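Local coordinates for putative sulfatase yidJ (Bacteroides fragilis, PDB 2QZU), which probably hydrolyses sulfate esters as a metal-dependent arylsulfatase of the sulfatase family, within the wider alkaline phosphatase clan, at residues A[41-44]-A[45-48]; A[107-110]-A[111-115]; A[301-305]-A[306-310]. All coordinates share one frame; numbering follows the deposited sequence.

Contact 1. Residues A[41-44]-A[45-48]; sequences DAIG and CIGK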
ATOM      1  N   ASP A  41       2.606  18.936  17.584  1.00 10.00           N
ATOM      2  CA  ASP A  41       3.267  18.420  18.781  1.00  7.28           C
ATOM      3  C   ASP A  41       4.352  17.388  18.505  1.00  8.06           C
ATOM      4  O   ASP A  41       5.022  16.935  19.430  1.00  8.23           O
ATOM      5  CB  ASP A  41       2.244  17.830  19.762  1.00 11.44           C
ATOM      6  CG  ASP A  41       1.356  18.893  20.389  1.00 16.75           C
ATOM      7  OD1 ASP A  41       1.799  20.057  20.474  1.00 12.72           O
ATOM      8  OD2 ASP A  41       0.228  18.561  20.806  1.00 24.06           O
ATOM      9  N   ALA A  42       4.536  17.024  17.239  1.00  6.45           N
ATOM     10  CA  ALA A  42       5.551  16.040  16.885  1.00  8.74           C
ATOM     11  C   ALA A  42       6.912  16.691  16.659  1.00 12.62           C
ATOM     12  O   ALA A  42       7.573  16.445  15.654  1.00 11.74           O
ATOM     13  CB  ALA A  42       5.125  15.264  15.640  1.00 13.06           C
ATOM     14  N   ILE A  43       7.310  17.541  17.602  1.00 11.11           N
ATOM     15  CA  ILE A  43       8.603  18.215  17.557  1.00 16.12           C
ATOM     16  C   ILE A  43       9.259  17.866  18.888  1.00 16.47           C
ATOM     17  O   ILE A  43       8.652  18.037  19.947  1.00 19.08           O
ATOM     18  CB  ILE A  43       8.457  19.752  17.451  1.00 18.68           C
ATOM     19  CG1 ILE A  43       7.745  20.126  16.148  1.00 15.28           C
ATOM     20  CG2 ILE A  43       9.833  20.408  17.487  1.00 18.16           C
ATOM     21  CD1 ILE A  43       7.455  21.615  16.013  1.00 15.82           C
ATOM     22  N   GLY A  44      10.490  17.372  18.829  1.00 14.54           N
ATOM     23  CA  GLY A  44      11.189  16.973  20.036  1.00 11.08           C
ATOM     24  C   GLY A  44      11.286  17.989  21.157  1.00 15.57           C
ATOM     25  O   GLY A  44      11.021  17.662  22.318  1.00 16.92           O
ATOM     26  N   CYS A  45      11.659  19.221  20.822  1.00 14.66           N
ATOM     27  CA  CYS A  45      11.816  20.258  21.834  1.00 15.96           C
ATOM     28  C   CYS A  45      10.534  20.657  22.558  1.00 16.06           C
ATOM     29  O   CYS A  45      10.594  21.334  23.584  1.00 14.44           O
ATOM     30  CB  CYS A  45      12.483  21.501  21.227  1.00 12.35           C
ATOM     31  SG  CYS A  45      11.580  22.279  19.875  1.00 23.08           S
ATOM     32  N   ILE A  46       9.379  20.243  22.039  1.00 11.97           N
ATOM     33  CA  ILE A  46       8.111  20.567  22.684  1.00 14.57           C
ATOM     34  C   ILE A  46       7.902  19.642  23.887  1.00 15.83           C
ATOM     35  O   ILE A  46       7.090  19.916  24.771  1.00 16.78           O
ATOM     36  CB  ILE A  46       6.937  20.463  21.680  1.00 17.07           C
ATOM     37  CG1 ILE A  46       7.077  21.576  20.635  1.00 18.70           C
ATOM     38  CG2 ILE A  46       5.599  20.586  22.403  1.00 19.77           C
ATOM     39  CD1 ILE A  46       5.989  21.598  19.582  1.00 10.24           C
ATOM     40  N   GLY A  47       8.658  18.546  23.905  1.00 12.30           N
ATOM     41  CA  GLY A  47       8.615  17.602  25.011  1.00 16.10           C
ATOM     42  C   GLY A  47       7.351  16.814  25.299  1.00 15.53           C
ATOM     43  O   GLY A  47       7.175  16.328  26.417  1.00 19.88           O
ATOM     44  N   LYS A  48       6.475  16.674  24.310  1.00 14.70           N
ATOM     45  CA  LYS A  48       5.238  15.924  24.497  1.00 13.90           C
ATOM     46  C   LYS A  48       5.320  14.514  23.915  1.00 17.87           C
ATOM     47  O   LYS A  48       4.641  13.605  24.388  1.00 16.60           O
ATOM     48  CB  LYS A  48       4.060  16.663  23.858  1.00 16.35           C
ATOM     49  CG  LYS A  48       3.720  17.990  24.520  1.00 13.85           C
ATOM     50  CD  LYS A  48       2.508  18.637  23.870  1.00 29.84           C
ATOM     51  CE  LYS A  48       2.160  19.959  24.539  1.00 37.85           C
ATOM     52  NZ  LYS A  48       0.963  20.599  23.922  1.00 45.51           N
TER
HETATM   53  O   HOH W   1       6.790  16.671  21.407  1.00  9.54           O
HETATM   54  O   HOH W   2       2.304  22.524  22.071  1.00 27.68           O
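Opposite charges meet where Lys48 runs obliquely across the face of the Asp41 carboxylate. The lysine is stretched to full length (chi2, chi3 and chi4 all near 180°), with CD over the face and NZ further along, also above the plane; NZ stands 3.6 Å from Asp41 OD1, a long salt bridge. A water completes the pairing, donating to Asp41 OD1 and accepting from Lys48 NZ. The carboxylate has a second cationic partner, Arg335, which forms a salt bridge to OD1, so the negative charge is shared between two basic side chains and would probably stay ionised.

The backbone between them curls through a short 3-10 turn at residues 44-46, inside the long connection that leaves strand 29-35 and leads to helix 54-61 of the sulfatase domain. Ile46 N donates to Ile43 O at 3.1 Å, and Gly47 N to Gly44 O at 3.0 Å, each spanning three residues. Gly47 has a positive phi of 65°, where the chain leaves the turn. Inside the loop a second water donates to both Asp41 O and Ile43 O and accepts from Lys48 N, tying the two ends of the bend together.

Apolar contacts gather round Ile43. The CD1 methyl of Ile46 packs on Ile43 CB at 3.7 Å and also meets the CD1 methyl of Ile43. Cys45 SG is set between its own backbone N and carbonyl carbon (chi1 61°) and presses on Ile43 CG2 at 3.5 Å. Beyond the loop, Asn65 of strand 64-66 touches both Cys45 and Ile46, while Ile43 rests on Pro337 and Tyr38.

Contact 2. Residues A[107-110]-A[111-115]; sequences VELS and QNARC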
ATOM      1  N   VAL A 107     -12.154  23.904  -8.760  1.00  8.07           N
ATOM      2  CA  VAL A 107     -11.364  23.848  -7.541  1.00  3.97           C
ATOM      3  C   VAL A 107      -9.871  23.811  -7.873  1.00  5.03           C
ATOM      4  O   VAL A 107      -9.288  22.748  -8.089  1.00  6.57           O
ATOM      5  CB  VAL A 107     -11.775  22.620  -6.688  1.00  4.05           C
ATOM      6  CG1 VAL A 107     -10.946  22.551  -5.416  1.00  5.74           C
ATOM      7  CG2 VAL A 107     -13.253  22.720  -6.336  1.00  5.20           C
ATOM      8  N   GLU A 108      -9.268  24.995  -7.949  1.00  8.84           N
ATOM      9  CA  GLU A 108      -7.841  25.137  -8.234  1.00  7.13           C
ATOM     10  C   GLU A 108      -7.454  26.601  -8.057  1.00  7.35           C
ATOM     11  O   GLU A 108      -8.315  27.480  -8.011  1.00  7.01           O
ATOM     12  CB  GLU A 108      -7.504  24.681  -9.666  1.00  8.67           C
ATOM     13  CG  GLU A 108      -8.102  25.546 -10.773  1.00  8.16           C
ATOM     14  CD  GLU A 108      -7.575  25.192 -12.165  1.00 15.81           C
ATOM     15  OE1 GLU A 108      -6.814  24.208 -12.305  1.00 13.60           O
ATOM     16  OE2 GLU A 108      -7.929  25.905 -13.126  1.00 14.14           O
ATOM     17  N   LEU A 109      -6.157  26.863  -7.954  1.00  5.37           N
ATOM     18  CA  LEU A 109      -5.675  28.227  -7.790  1.00  3.41           C
ATOM     19  C   LEU A 109      -5.944  28.995  -9.081  1.00  5.65           C
ATOM     20  O   LEU A 109      -5.672  28.500 -10.170  1.00  5.89           O
ATOM     21  CB  LEU A 109      -4.171  28.219  -7.498  1.00  4.15           C
ATOM     22  CG  LEU A 109      -3.501  29.565  -7.215  1.00  5.87           C
ATOM     23  CD1 LEU A 109      -4.108  30.194  -5.970  1.00  7.36           C
ATOM     24  CD2 LEU A 109      -2.004  29.356  -7.022  1.00  4.18           C
ATOM     25  N   SER A 110      -6.479  30.203  -8.955  1.00  6.07           N
ATOM     26  CA  SER A 110      -6.770  31.016 -10.127  1.00  9.31           C
ATOM     27  C   SER A 110      -5.482  31.569 -10.723  1.00  4.66           C
ATOM     28  O   SER A 110      -4.601  32.024  -9.995  1.00  9.55           O
ATOM     29  CB  SER A 110      -7.693  32.177  -9.744  1.00 11.01           C
ATOM     30  OG  SER A 110      -7.954  33.006 -10.864  1.00 16.37           O
ATOM     31  N   GLN A 111      -5.371  31.523 -12.045  1.00  5.37           N
ATOM     32  CA  GLN A 111      -4.190  32.055 -12.712  1.00  9.18           C
ATOM     33  C   GLN A 111      -4.122  33.565 -12.467  1.00  7.37           C
ATOM     34  O   GLN A 111      -3.042  34.157 -12.466  1.00 12.42           O
ATOM     35  CB  GLN A 111      -4.259  31.765 -14.218  1.00  9.69           C
ATOM     36  CG  GLN A 111      -3.125  32.377 -15.030  1.00 14.07           C
ATOM     37  CD  GLN A 111      -3.179  31.989 -16.497  1.00 20.50           C
ATOM     38  OE1 GLN A 111      -2.490  32.578 -17.334  1.00 28.34           O
ATOM     39  NE2 GLN A 111      -3.990  30.986 -16.816  1.00 22.07           N
ATOM     40  N   ASN A 112      -5.283  34.177 -12.239  1.00 10.35           N
ATOM     41  CA  ASN A 112      -5.365  35.617 -11.993  1.00 10.40           C
ATOM     42  C   ASN A 112      -5.198  36.012 -10.532  1.00 12.21           C
ATOM     43  O   ASN A 112      -5.161  37.198 -10.208  1.00 13.33           O
ATOM     44  CB  ASN A 112      -6.701  36.167 -12.498  1.00 14.39           C
ATOM     45  CG  ASN A 112      -6.880  35.979 -13.988  1.00 26.09           C
ATOM     46  OD1 ASN A 112      -6.022  36.371 -14.781  1.00 33.16           O
ATOM     47  ND2 ASN A 112      -8.001  35.384 -14.379  1.00 34.12           N
ATOM     48  N   ALA A 113      -5.109  35.028  -9.644  1.00  7.75           N
ATOM     49  CA  ALA A 113      -4.943  35.331  -8.229  1.00  9.00           C
ATOM     50  C   ALA A 113      -3.584  35.982  -7.993  1.00  8.36           C
ATOM     51  O   ALA A 113      -2.566  35.523  -8.509  1.00 12.62           O
ATOM     52  CB  ALA A 113      -5.063  34.057  -7.396  1.00  8.77           C
ATOM     53  N   ARG A 114      -3.578  37.064  -7.222  1.00 11.39           N
ATOM     54  CA  ARG A 114      -2.344  37.770  -6.901  1.00  9.24           C
ATOM     55  C   ARG A 114      -1.753  37.109  -5.658  1.00  8.73           C
ATOM     56  O   ARG A 114      -2.156  37.407  -4.531  1.00  6.06           O
ATOM     57  CB  ARG A 114      -2.648  39.244  -6.622  1.00 11.78           C
ATOM     58  CG  ARG A 114      -1.445  40.087  -6.243  1.00 18.27           C
ATOM     59  CD  ARG A 114      -0.542  40.338  -7.425  1.00 22.48           C
ATOM     60  NE  ARG A 114       0.549  41.254  -7.097  1.00 21.93           N
ATOM     61  CZ  ARG A 114       1.545  41.539  -7.928  1.00 17.67           C
ATOM     62  NH1 ARG A 114       1.577  40.978  -9.128  1.00  9.01           N
ATOM     63  NH2 ARG A 114       2.510  42.372  -7.561  1.00 16.07           N
ATOM     64  N   CYS A 115      -0.802  36.207  -5.866  1.00  7.97           N
ATOM     65  CA  CYS A 115      -0.177  35.490  -4.757  1.00 10.38           C
ATOM     66  C   CYS A 115       1.083  36.183  -4.250  1.00  4.80           C
ATOM     67  O   CYS A 115       1.664  37.010  -4.951  1.00  8.53           O
ATOM     68  CB  CYS A 115       0.140  34.061  -5.196  1.00  6.14           C
ATOM     69  SG  CYS A 115      -1.349  33.160  -5.707  1.00 11.05           S
TER
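Ser110 and Ala113 close a type I beta turn, with Gln111 and Asn112 at its two corners, in the loop that runs from helix 89-92 to helix 116-122. Ala113 N donates to Ser110 O at 3.1 Å, reaching the carbonyl from well above its plane (72° out of it). The methyl of Ala113 tucks in beside this bond, its CB 3.3 Å from the same Ser110 O and 4.0 Å from Ser110 CB.

The serine side chain adds an ST turn, superposed on the beta turn. Its hydroxyl lies opposite its own backbone N about the CA-CB bond (chi1 178°) and leans forward over the chain, where OG accepts from Asn112 N at 3.2 Å. The N-H...O angle of 143° makes this a bent bond. Ser110 therefore supplies two acceptors, O and OG, to successive amides of the turn, and OG also brushes Asn112 CB.

Leu109 and Cys115, both buried, flank the turn in sequence and touch each other: Cys115 SG stands 4.1 Å from Leu109 CD1 and equally 4.1 Å from Leu109 CD2. Leu109 CD1 also lies 4.2 Å from Ala113 CB. Helix 76-85 backs this apolar cluster: Thr85 touches Leu109 and Ala113, and Met84 touches Cys115.

Further out, the flanking backbone is held at both ends. Arg162 donates through NH2 to Leu109 O, and the hydroxyl of Tyr362 is hydrogen-bonded to Arg114 O. Cys115 occupies the N-cap position of helix 116-122, and its backbone N donates to Asp118 OD2.

Contact 3. Residues A[301-305]-A[306-310]; sequences NLFDN and TIVVF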
ATOM      1  N   ASN A 301      26.675  31.784   3.990  1.00  8.17           N
ATOM      2  CA  ASN A 301      26.453  33.045   4.702  1.00  8.47           C
ATOM      3  C   ASN A 301      25.102  33.644   4.311  1.00  9.16           C
ATOM      4  O   ASN A 301      24.955  34.865   4.181  1.00  9.11           O
ATOM      5  CB  ASN A 301      27.576  34.037   4.388  1.00 16.57           C
ATOM      6  CG  ASN A 301      28.876  33.682   5.086  1.00 17.92           C
ATOM      7  OD1 ASN A 301      29.929  34.248   4.793  1.00 27.56           O
ATOM      8  ND2 ASN A 301      28.805  32.744   6.024  1.00 23.18           N
ATOM      9  N   LEU A 302      24.123  32.763   4.125  1.00  8.38           N
ATOM     10  CA  LEU A 302      22.774  33.156   3.737  1.00 11.56           C
ATOM     11  C   LEU A 302      21.745  32.746   4.784  1.00 12.33           C
ATOM     12  O   LEU A 302      20.571  32.569   4.464  1.00 13.60           O
ATOM     13  CB  LEU A 302      22.402  32.504   2.403  1.00  7.80           C
ATOM     14  CG  LEU A 302      23.216  32.855   1.155  1.00  7.12           C
ATOM     15  CD1 LEU A 302      22.790  31.966  -0.017  1.00  8.62           C
ATOM     16  CD2 LEU A 302      23.010  34.323   0.823  1.00 10.53           C
ATOM     17  N   PHE A 303      22.181  32.580   6.030  1.00 12.32           N
ATOM     18  CA  PHE A 303      21.264  32.178   7.089  1.00  8.26           C
ATOM     19  C   PHE A 303      20.820  33.361   7.941  1.00 11.53           C
ATOM     20  O   PHE A 303      19.638  33.494   8.263  1.00  8.13           O
ATOM     21  CB  PHE A 303      21.910  31.121   7.996  1.00  9.39           C
ATOM     22  CG  PHE A 303      20.995  30.616   9.086  1.00 10.84           C
ATOM     23  CD1 PHE A 303      19.869  29.860   8.773  1.00 12.48           C
ATOM     24  CD2 PHE A 303      21.252  30.911  10.424  1.00 12.05           C
ATOM     25  CE1 PHE A 303      19.009  29.410   9.774  1.00 11.79           C
ATOM     26  CE2 PHE A 303      20.397  30.466  11.435  1.00 10.12           C
ATOM     27  CZ  PHE A 303      19.273  29.710  11.108  1.00 14.30           C
ATOM     28  N   ASP A 304      21.764  34.225   8.298  1.00 11.41           N
ATOM     29  CA  ASP A 304      21.451  35.370   9.142  1.00  9.86           C
ATOM     30  C   ASP A 304      20.442  36.358   8.578  1.00  8.10           C
ATOM     31  O   ASP A 304      19.612  36.881   9.326  1.00  7.17           O
ATOM     32  CB  ASP A 304      22.725  36.132   9.517  1.00  8.47           C
ATOM     33  CG  ASP A 304      23.652  35.322  10.390  1.00 21.17           C
ATOM     34  OD1 ASP A 304      23.191  34.328  10.993  1.00 20.64           O
ATOM     35  OD2 ASP A 304      24.841  35.691  10.483  1.00 27.99           O
ATOM     36  N   ASN A 305      20.515  36.650   7.282  1.00  7.83           N
ATOM     37  CA  ASN A 305      19.560  37.602   6.725  1.00 12.85           C
ATOM     38  C   ASN A 305      18.545  36.941   5.824  1.00  9.81           C
ATOM     39  O   ASN A 305      18.202  37.452   4.755  1.00 11.58           O
ATOM     40  CB  ASN A 305      20.257  38.731   5.964  1.00 13.62           C
ATOM     41  CG  ASN A 305      19.322  39.902   5.710  1.00 24.79           C
ATOM     42  OD1 ASN A 305      18.617  40.350   6.623  1.00 22.74           O
ATOM     43  ND2 ASN A 305      19.308  40.403   4.479  1.00 24.34           N
ATOM     44  N   THR A 306      18.078  35.783   6.274  1.00 10.94           N
ATOM     45  CA  THR A 306      17.075  35.021   5.557  1.00  7.55           C
ATOM     46  C   THR A 306      16.033  34.590   6.568  1.00  8.15           C
ATOM     47  O   THR A 306      16.366  34.167   7.673  1.00  9.87           O
ATOM     48  CB  THR A 306      17.668  33.749   4.922  1.00  7.59           C
ATOM     49  OG1 THR A 306      18.586  34.109   3.884  1.00 11.58           O
ATOM     50  CG2 THR A 306      16.554  32.871   4.339  1.00  5.49           C
ATOM     51  N   ILE A 307      14.767  34.732   6.204  1.00  7.91           N
ATOM     52  CA  ILE A 307      13.703  34.290   7.087  1.00  4.28           C
ATOM     53  C   ILE A 307      13.488  32.831   6.714  1.00  6.37           C
ATOM     54  O   ILE A 307      13.158  32.524   5.570  1.00  4.77           O
ATOM     55  CB  ILE A 307      12.395  35.062   6.841  1.00  5.19           C
ATOM     56  CG1 ILE A 307      12.586  36.538   7.198  1.00  6.21           C
ATOM     57  CG2 ILE A 307      11.263  34.444   7.666  1.00  2.99           C
ATOM     58  CD1 ILE A 307      11.432  37.422   6.776  1.00 10.98           C
ATOM     59  N   VAL A 308      13.711  31.933   7.667  1.00  5.31           N
ATOM     60  CA  VAL A 308      13.511  30.510   7.427  1.00  4.28           C
ATOM     61  C   VAL A 308      12.264  30.104   8.194  1.00  6.53           C
ATOM     62  O   VAL A 308      12.135  30.388   9.385  1.00  7.73           O
ATOM     63  CB  VAL A 308      14.710  29.669   7.917  1.00  5.73           C
ATOM     64  CG1 VAL A 308      14.425  28.169   7.720  1.00  7.93           C
ATOM     65  CG2 VAL A 308      15.962  30.072   7.159  1.00  7.89           C
ATOM     66  N   VAL A 309      11.337  29.459   7.497  1.00  6.88           N
ATOM     67  CA  VAL A 309      10.093  29.015   8.106  1.00  5.68           C
ATOM     68  C   VAL A 309       9.923  27.515   7.924  1.00  9.07           C
ATOM     69  O   VAL A 309      10.164  27.000   6.831  1.00  8.96           O
ATOM     70  CB  VAL A 309       8.862  29.681   7.432  1.00  7.95           C
ATOM     71  CG1 VAL A 309       7.582  29.212   8.110  1.00 14.08           C
ATOM     72  CG2 VAL A 309       8.983  31.190   7.472  1.00  6.91           C
ATOM     73  N   PHE A 310       9.551  26.812   8.992  1.00  3.92           N
ATOM     74  CA  PHE A 310       9.260  25.383   8.876  1.00  3.27           C
ATOM     75  C   PHE A 310       7.833  25.224   9.376  1.00  4.76           C
ATOM     76  O   PHE A 310       7.531  25.547  10.527  1.00  6.81           O
ATOM     77  CB  PHE A 310      10.161  24.487   9.731  1.00  3.46           C
ATOM     78  CG  PHE A 310       9.825  23.021   9.589  1.00  5.56           C
ATOM     79  CD1 PHE A 310      10.199  22.320   8.448  1.00  4.36           C
ATOM     80  CD2 PHE A 310       9.050  22.370  10.548  1.00  6.11           C
ATOM     81  CE1 PHE A 310       9.802  20.997   8.252  1.00  5.60           C
ATOM     82  CE2 PHE A 310       8.644  21.042  10.362  1.00  5.30           C
ATOM     83  CZ  PHE A 310       9.020  20.359   9.213  1.00  9.90           C
TER
HETATM   84  O   HOH W   3      21.191  36.185   4.086  1.00 29.82           O
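The ring of Phe303 meets Val308 obliquely, with CE1 4.1 Å from the CG2 methyl, and the two side chains cross at about a right angle. Phe303 CG lies opposite its backbone N (chi1 -178°), which swings the ring back toward the strand although its CB sets off the other way. Around the ring, Lys298 makes a cation-pi contact, and Leu297 of helix 267-299 and Ser341 of strand 338-341 also touch the side chain.

The polar link is made by Thr306. Its hydroxyl, beside the backbone N at chi1 -67°, donates to Leu302 O over a short 2.6 Å, from above the carbonyl plane (43° out of it). OG1 also has a weak hydrogen bond with Asn29 OD1 on strand 29-35. A weaker bond joins Thr306 N to Phe303 O at 3.4 Å, and closes a type I beta turn from Phe303 to Thr306. One water weakly bridges Asn305 N and Thr306 OG1.

Just upstream, Asn301 is the C-prime residue of a Schellman motif ending helix 267-299. The whole is a helix-to-strand connection of an alpha/beta fold, delivering the chain into strand 306-311, next to the parallel strand 29-35 in the central mixed sheet.

How the contacts relate
All three contacts are tight local bends of one sulfatase fold. Contact 3 is the buried one, feeding a strand of the central sheet, and joins one Phe-Val contact to a short hydroxyl-to-carbonyl bond and a weak backbone bond. Contact 1 lies at the surface, in the connection after the neighbouring strand 29-35, and is set apart by its salt bridge; two well-bonded waters serve it, against one weakly held in contact 3. Contact 2, partly buried, precedes helix 116-122 and has a serine bonding to its own turn. Contacts 1 and 3 come within about 6 Å at their nearest atoms, and Tyr38 touches both Ile43 and Phe310. Contacts 1 and 2 lie on opposite sides of the chain's centre.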